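Local coordinates for protein PaxB (Photorhabdus luminescens, PDB 6EK4) that probably serves as one component of a two-component alpha-helical pore-forming toxin, at residues V12-L22 against Q301-F312. Numbering follows the deposited sequence.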
loop_
_atom_site.group_PDB
_atom_site.type_symbol
_atom_site.label_atom_id
_atom_site.label_comp_id
_atom_site.label_asym_id
_atom_site.label_seq_id
_atom_site.Cartn_x
_atom_site.Cartn_y
_atom_site.Cartn_z
ATOM N N VAL A 12 -17.451 -31.184 14.306
ATOM C CA VAL A 12 -16.287 -30.566 13.600
ATOM C C VAL A 12 -16.764 -29.708 12.428
ATOM O O VAL A 12 -17.661 -30.109 11.684
ATOM C CB VAL A 12 -15.308 -31.636 13.066
ATOM C CG1 VAL A 12 -14.090 -30.981 12.426
ATOM C CG2 VAL A 12 -14.885 -32.583 14.181
ATOM N N VAL A 13 -16.158 -28.533 12.273
ATOM C CA VAL A 13 -16.473 -27.630 11.165
ATOM C C VAL A 13 -15.185 -27.204 10.460
ATOM O O VAL A 13 -14.187 -26.895 11.113
ATOM C CB VAL A 13 -17.271 -26.388 11.641
ATOM C CG1 VAL A 13 -16.444 -25.513 12.580
ATOM C CG2 VAL A 13 -17.769 -25.578 10.451
ATOM N N TYR A 14 -15.212 -27.206 9.128
ATOM C CA TYR A 14 -14.060 -26.792 8.331
ATOM C C TYR A 14 -14.060 -25.272 8.157
ATOM O O TYR A 14 -15.128 -24.663 8.079
ATOM C CB TYR A 14 -14.072 -27.462 6.952
ATOM C CG TYR A 14 -14.089 -28.984 6.956
ATOM C CD1 TYR A 14 -13.459 -29.719 7.961
ATOM C CD2 TYR A 14 -14.706 -29.686 5.924
ATOM C CE1 TYR A 14 -13.470 -31.106 7.948
ATOM C CE2 TYR A 14 -14.718 -31.070 5.902
ATOM C CZ TYR A 14 -14.100 -31.777 6.915
ATOM O OH TYR A 14 -14.113 -33.153 6.891
ATOM N N PRO A 15 -12.865 -24.651 8.094
ATOM C CA PRO A 15 -12.800 -23.203 7.862
ATOM C C PRO A 15 -13.240 -22.799 6.454
ATOM O O PRO A 15 -12.983 -23.529 5.497
ATOM C CB PRO A 15 -11.309 -22.873 8.050
ATOM C CG PRO A 15 -10.718 -24.045 8.755
ATOM C CD PRO A 15 -11.531 -25.229 8.340
ATOM N N GLU A 16 -13.897 -21.646 6.336
ATOM C CA GLU A 16 -14.230 -21.076 5.031
ATOM C C GLU A 16 -13.027 -20.276 4.542
ATOM O O GLU A 16 -12.648 -19.280 5.161
ATOM C CB GLU A 16 -15.475 -20.185 5.124
ATOM C CG GLU A 16 -16.032 -19.714 3.780
ATOM C CD GLU A 16 -16.789 -20.791 3.010
ATOM O OE1 GLU A 16 -17.367 -20.460 1.951
ATOM O OE2 GLU A 16 -16.817 -21.964 3.446
ATOM N N ILE A 17 -12.430 -20.721 3.439
ATOM C CA ILE A 17 -11.205 -20.121 2.914
ATOM C C ILE A 17 -11.460 -19.515 1.537
ATOM O O ILE A 17 -12.035 -20.162 0.661
ATOM C CB ILE A 17 -10.065 -21.161 2.812
ATOM C CG1 ILE A 17 -9.954 -21.959 4.117
ATOM C CG2 ILE A 17 -8.740 -20.477 2.489
ATOM C CD1 ILE A 17 -8.848 -22.995 4.130
ATOM N N ASN A 18 -11.031 -18.267 1.362
ATOM C CA ASN A 18 -11.080 -17.588 0.073
ATOM C C ASN A 18 -9.660 -17.470 -0.482
ATOM O O ASN A 18 -8.887 -16.609 -0.058
ATOM C CB ASN A 18 -11.726 -16.204 0.225
ATOM C CG ASN A 18 -12.139 -15.593 -1.106
ATOM O OD1 ASN A 18 -11.556 -15.886 -2.150
ATOM N ND2 ASN A 18 -13.149 -14.732 -1.070
ATOM N N VAL A 19 -9.318 -18.348 -1.422
ATOM C CA VAL A 19 -7.979 -18.357 -2.022
ATOM C C VAL A 19 -7.739 -17.194 -2.993
ATOM O O VAL A 19 -6.590 -16.887 -3.317
ATOM C CB VAL A 19 -7.665 -19.699 -2.729
ATOM C CG1 VAL A 19 -7.568 -20.823 -1.707
ATOM C CG2 VAL A 19 -8.698 -20.026 -3.803
ATOM N N LYS A 20 -8.816 -16.561 -3.458
ATOM C CA LYS A 20 -8.708 -15.353 -4.283
ATOM C C LYS A 20 -8.187 -14.189 -3.444
ATOM O O LYS A 20 -7.291 -13.462 -3.870
ATOM C CB LYS A 20 -10.060 -14.987 -4.906
ATOM C CG LYS A 20 -9.969 -13.937 -6.004
ATOM C CD LYS A 20 -11.342 -13.532 -6.515
ATOM C CE LYS A 20 -11.232 -12.572 -7.688
ATOM N NZ LYS A 20 -12.525 -11.899 -7.991
ATOM N N THR A 21 -8.754 -14.021 -2.252
ATOM C CA THR A 21 -8.283 -13.017 -1.299
ATOM C C THR A 21 -6.822 -13.268 -0.910
ATOM O O THR A 21 -6.060 -12.322 -0.693
ATOM C CB THR A 21 -9.161 -13.008 -0.029
ATOM O OG1 THR A 21 -10.521 -12.743 -0.393
ATOM C CG2 THR A 21 -8.691 -11.947 0.959
ATOM N N LEU A 22 -6.444 -14.543 -0.833
ATOM C CA LEU A 22 -5.069 -14.939 -0.530
ATOM C C LEU A 22 -4.139 -14.566 -1.685
ATOM O O LEU A 22 -3.124 -13.904 -1.477
ATOM C CB LEU A 22 -4.994 -16.450 -0.257
ATOM C CG LEU A 22 -3.798 -16.988 0.538
ATOM C CD1 LEU A 22 -4.025 -18.452 0.889
ATOM C CD2 LEU A 22 -2.479 -16.819 -0.205
ATOM N N GLN A 301 -5.937 -16.243 5.507
ATOM C CA GLN A 301 -6.323 -17.313 4.590
ATOM C C GLN A 301 -5.317 -18.461 4.640
ATOM O O GLN A 301 -5.695 -19.627 4.527
ATOM C CB GLN A 301 -6.425 -16.785 3.156
ATOM C CG GLN A 301 -7.430 -15.659 2.959
ATOM C CD GLN A 301 -8.857 -16.070 3.265
ATOM O OE1 GLN A 301 -9.225 -17.238 3.131
ATOM N NE2 GLN A 301 -9.674 -15.106 3.668
ATOM N N ALA A 302 -4.040 -18.124 4.809
ATOM C CA ALA A 302 -2.970 -19.121 4.879
ATOM C C ALA A 302 -3.065 -19.968 6.146
ATOM O O ALA A 302 -2.833 -21.177 6.110
ATOM C CB ALA A 302 -1.610 -18.445 4.808
ATOM N N ALA A 303 -3.395 -19.323 7.264
ATOM C CA ALA A 303 -3.539 -20.017 8.542
ATOM C C ALA A 303 -4.715 -20.995 8.525
ATOM O O ALA A 303 -4.661 -22.044 9.171
ATOM C CB ALA A 303 -3.703 -19.014 9.673
ATOM N N LYS A 304 -5.767 -20.650 7.786
ATOM C CA LYS A 304 -6.941 -21.514 7.663
ATOM C C LYS A 304 -6.657 -22.773 6.837
ATOM O O LYS A 304 -7.288 -23.808 7.051
ATOM C CB LYS A 304 -8.122 -20.741 7.067
ATOM C CG LYS A 304 -8.730 -19.717 8.014
ATOM C CD LYS A 304 -9.782 -18.865 7.319
ATOM C CE LYS A 304 -10.313 -17.772 8.234
ATOM N NZ LYS A 304 -11.411 -16.991 7.599
ATOM N N LEU A 305 -5.718 -22.682 5.896
ATOM C CA LEU A 305 -5.275 -23.852 5.130
ATOM C C LEU A 305 -4.508 -24.822 6.027
ATOM O O LEU A 305 -4.754 -26.028 6.000
ATOM C CB LEU A 305 -4.401 -23.433 3.944
ATOM C CG LEU A 305 -5.105 -22.697 2.801
ATOM C CD1 LEU A 305 -4.091 -21.991 1.915
ATOM C CD2 LEU A 305 -5.956 -23.653 1.978
ATOM N N GLU A 306 -3.579 -24.286 6.817
ATOM C CA GLU A 306 -2.842 -25.074 7.807
ATOM C C GLU A 306 -3.805 -25.735 8.796
ATOM O O GLU A 306 -3.660 -26.914 9.126
ATOM C CB GLU A 306 -1.855 -24.182 8.569
ATOM C CG GLU A 306 -0.921 -24.929 9.513
ATOM C CD GLU A 306 -0.146 -24.007 10.440
ATOM O OE1 GLU A 306 -0.154 -22.775 10.222
ATOM O OE2 GLU A 306 0.477 -24.520 11.395
ATOM N N GLN A 307 -4.780 -24.961 9.267
ATOM C CA GLN A 307 -5.788 -25.453 10.204
ATOM C C GLN A 307 -6.622 -26.571 9.580
ATOM O O GLN A 307 -6.872 -27.591 10.219
ATOM C CB GLN A 307 -6.698 -24.304 10.654
ATOM C CG GLN A 307 -7.670 -24.662 11.769
ATOM C CD GLN A 307 -8.548 -23.495 12.185
ATOM O OE1 GLN A 307 -8.203 -22.332 11.969
ATOM N NE2 GLN A 307 -9.693 -23.800 12.786
ATOM N N ALA A 308 -7.041 -26.371 8.332
ATOM C CA ALA A 308 -7.847 -27.356 7.612
ATOM C C ALA A 308 -7.151 -28.714 7.517
ATOM O O ALA A 308 -7.769 -29.748 7.775
ATOM C CB ALA A 308 -8.190 -26.844 6.220
ATOM N N TRP A 309 -5.869 -28.710 7.162
ATOM C CA TRP A 309 -5.126 -29.962 6.980
ATOM C C TRP A 309 -4.884 -30.681 8.309
ATOM O O TRP A 309 -4.932 -31.911 8.364
ATOM C CB TRP A 309 -3.793 -29.737 6.249
ATOM C CG TRP A 309 -3.869 -28.885 4.998
ATOM C CD1 TRP A 309 -2.908 -28.029 4.545
ATOM C CD2 TRP A 309 -4.956 -28.796 4.061
ATOM N NE1 TRP A 309 -3.319 -27.420 3.386
ATOM C CE2 TRP A 309 -4.572 -27.871 3.067
ATOM C CE3 TRP A 309 -6.213 -29.408 3.962
ATOM C CZ2 TRP A 309 -5.396 -27.543 1.990
ATOM C CZ3 TRP A 309 -7.032 -29.081 2.889
ATOM C CH2 TRP A 309 -6.618 -28.158 1.919
ATOM N N ASN A 310 -4.625 -29.921 9.371
ATOM C CA ASN A 310 -4.478 -30.501 10.711
ATOM C C ASN A 310 -5.805 -31.031 11.261
ATOM O O ASN A 310 -5.824 -32.020 11.997
ATOM C CB ASN A 310 -3.858 -29.490 11.687
ATOM C CG ASN A 310 -2.348 -29.386 11.545
ATOM O OD1 ASN A 310 -1.668 -30.361 11.221
ATOM N ND2 ASN A 310 -1.814 -28.199 11.804
ATOM N N ILE A 311 -6.906 -30.369 10.903
ATOM C CA ILE A 311 -8.248 -30.866 11.212
ATOM C C ILE A 311 -8.516 -32.154 10.431
ATOM O O ILE A 311 -8.970 -33.147 11.001
ATOM C CB ILE A 311 -9.335 -29.811 10.897
ATOM C CG1 ILE A 311 -9.344 -28.733 11.986
ATOM C CG2 ILE A 311 -10.717 -30.453 10.795
ATOM C CD1 ILE A 311 -10.147 -27.499 11.634
ATOM N N PHE A 312 -8.232 -32.121 9.131
ATOM C CA PHE A 312 -8.382 -33.288 8.254
ATOM C C PHE A 312 -7.601 -34.496 8.770
ATOM O O PHE A 312 -8.096 -35.623 8.731
ATOM C CB PHE A 312 -7.900 -32.952 6.834
ATOM C CG PHE A 312 -8.926 -32.256 5.973
ATOM C CD1 PHE A 312 -9.901 -31.427 6.521
ATOM C CD2 PHE A 312 -8.891 -32.414 4.592
ATOM C CE1 PHE A 312 -10.825 -30.791 5.710
ATOM C CE2 PHE A 312 -9.812 -31.778 3.779
ATOM C CZ PHE A 312 -10.781 -30.966 4.339
#
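Tyr14, Pro15 and Leu22 pass Ala308, Lys304 and Gln301 in turn, with CA-CA separations of 6.3 Å for Tyr14-Ala308 and 5.8 Å for Leu22-Gln301, so the extended N-terminal segment runs antiparallel to helix 301-312 before turning into helix 19-35. At the Tyr14 end the evidence is aromatic: Phe312 CE1 stands 3.4 Å above the centre of the Tyr14 ring, and the ring planes meet at 55°, a tilted edge-to-face pair. Ile311 CG2 lies at the edge of the same tyrosine ring and also touches Val12 CG1. Tyr14 OH is hydrogen-bonded to Gln315, further along helix 247-321, while a cation-pi contact of the ring with Lys335 ties the segment to helix 326-348. The N-terminal strip thus packs along helix 247-321, one of the long helices of an elongated, all-helical toxin fold. Pro15 CB rests 4.0 Å from Lys304 CB. Next along, Ile17 has CG1 beside its backbone N, which carries CD1 down onto the helix, 3.7 Å from Leu305 CD2. Leu22 CD1 and Leu305 CD1 meet tip to tip, also at 3.7 Å, and Leu57 of helix 42-73 touches Leu22 as well. The polar link is Gln301, whose chain bends at chi2: Asn18 N donates a hydrogen bond to Gln301 OE1 (2.7 Å, N-H...O 149°), approaching from above the carbonyl plane, 45° out of it. Asn18 is meanwhile the N-cap of helix 19-35, its OD1 accepting weak bonds from Lys20 N and Thr21 N.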